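Local coordinates for diaminopimelate decarboxylase (Phaeodactylum tricornutum, PDB 7JPJ) that decarboxylates diaminopimelate in lysine biosynthesis as a pyridoxal 5'-phosphate-dependent obligate dimer with promiscuity toward its substrates, at the interface of chains A and B. Sequence-based numbering; all coordinates share one arbitrary frame. Chains: chain A/B, Diaminopimelate decarboxylase.

The interface of chains A and B. Residues chain A 60, 395, 398-399; chain B 358, 401, 403-405.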
# COMPACT_ATOMS: atom_id res chain seq x y z
N LYS A 60 3.66 -11.22 10.12
CA LYS A 60 3.32 -10.35 9.00
C LYS A 60 2.62 -9.08 9.45
O LYS A 60 2.58 -8.10 8.70
CB LYS A 60 2.44 -11.10 8.00
CG LYS A 60 1.00 -11.29 8.46
CD LYS A 60 0.31 -12.38 7.66
CE LYS A 60 -1.11 -12.60 8.16
NZ LYS A 60 -1.72 -13.83 7.58
N TYR A 395 -0.40 -4.40 10.70
CA TYR A 395 -0.61 -4.13 9.28
C TYR A 395 -0.54 -2.63 8.97
O TYR A 395 -1.30 -2.11 8.16
CB TYR A 395 -1.93 -4.73 8.80
CG TYR A 395 -2.04 -6.20 9.10
CD1 TYR A 395 -1.31 -7.13 8.37
CD2 TYR A 395 -2.87 -6.66 10.11
CE1 TYR A 395 -1.41 -8.48 8.64
CE2 TYR A 395 -2.98 -8.01 10.39
CZ TYR A 395 -2.24 -8.92 9.65
OH TYR A 395 -2.33 -10.26 9.92
N GLY A 398 4.19 -2.83 8.89
CA GLY A 398 4.44 -4.00 8.07
C GLY A 398 3.67 -4.06 6.76
O GLY A 398 3.90 -4.98 5.98
N MET A 399 2.78 -3.10 6.51
CA MET A 399 2.02 -3.09 5.26
C MET A 399 1.54 -1.68 4.95
O MET A 399 0.40 -1.31 5.28
CB MET A 399 0.85 -4.07 5.33
CG MET A 399 -0.11 -4.00 4.14
SD MET A 399 -1.75 -4.62 4.53
CE MET A 399 -2.65 -3.08 4.69
N GLU B 358 -3.07 -12.89 2.30
CA GLU B 358 -3.99 -11.77 2.44
C GLU B 358 -5.19 -12.03 1.55
O GLU B 358 -5.03 -12.26 0.35
CB GLU B 358 -3.32 -10.45 2.05
CG GLU B 358 -4.28 -9.30 1.82
CD GLU B 358 -4.44 -8.43 3.05
OE1 GLU B 358 -4.39 -8.97 4.18
OE2 GLU B 358 -4.60 -7.21 2.88
N THR B 401 2.87 -1.78 -1.49
CA THR B 401 3.09 -2.27 -0.13
C THR B 401 4.30 -3.19 -0.08
O THR B 401 4.23 -4.31 0.43
CB THR B 401 1.85 -2.98 0.39
OG1 THR B 401 1.51 -4.05 -0.50
CG2 THR B 401 0.69 -2.02 0.47
N ASN B 403 7.80 -5.02 0.86
CA ASN B 403 8.28 -5.59 2.11
C ASN B 403 7.15 -6.10 2.99
O ASN B 403 7.38 -6.43 4.17
CB ASN B 403 9.15 -4.61 2.90
CG ASN B 403 10.26 -4.01 2.04
OD1 ASN B 403 10.63 -2.85 2.21
ND2 ASN B 403 10.78 -4.80 1.12
N TYR B 404 5.93 -6.18 2.47
CA TYR B 404 4.88 -6.94 3.13
C TYR B 404 5.19 -8.42 2.98
O TYR B 404 5.57 -8.89 1.91
CB TYR B 404 3.52 -6.61 2.52
CG TYR B 404 2.33 -7.21 3.23
CD1 TYR B 404 2.23 -7.19 4.62
CD2 TYR B 404 1.29 -7.78 2.51
CE1 TYR B 404 1.14 -7.74 5.27
CE2 TYR B 404 0.19 -8.33 3.16
CZ TYR B 404 0.12 -8.30 4.53
OH TYR B 404 -0.97 -8.85 5.16
N ASN B 405 5.04 -9.16 4.08
CA ASN B 405 5.53 -10.54 4.20
C ASN B 405 7.03 -10.63 3.95
O ASN B 405 7.54 -11.70 3.59
CB ASN B 405 4.78 -11.49 3.26
CG ASN B 405 3.28 -11.48 3.48
OD1 ASN B 405 2.73 -10.54 4.05
ND2 ASN B 405 2.60 -12.53 3.02
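B:Tyr404 reaches across the dimer interface and lays its ring over A:Met399, the two side chains running side by side and pointing the same way. CG of A:Met399 sits over the ring centre, 3.9 Å above the plane, while its CB meets CD1 of B:Tyr404 at 3.5 Å. On the opposite face, OD1 of B:Asn405, the side-chain amide oxygen, stands 3.2 Å above the centre, backing the ring against the partner's methionine. With chi1 at -173°, CG of B:Tyr404 points away from the backbone N, which carries the phenol toward A:Tyr395. The two ring planes are turned about 70° apart: B:Tyr404 leads with its OH, tilted from the A:Tyr395 plane and 3.5 Å from CE1 of A:Tyr395, rather than stacking. O of A:Gly398 lies beside CD1 of B:Tyr404, and O of A:Lys60 is 3.7 Å from CE1 of B:Tyr404. Cutting B:Tyr404 back to an alanine is likely to leave A:Met399 without the flat surface it packs on and A:Tyr395 without its phenol neighbour. A:Lys60, the family's Schiff-base lysine, here unmodified, follows strand 53-58 of the pyridoxal-binding alpha/beta barrel. Its NZ is 6.5 Å from OE1 of B:Glu358, not in contact. B:Glu358 adjoins the catalytic B:Cys357, about 8 Å from the patch centre; fold type III decarboxylases build each active site from both chains. Here 3-10 helix 404-406 of chain B packs against 59-61 and loop 395-399 of chain A, and the two-fold axis repeats the contact.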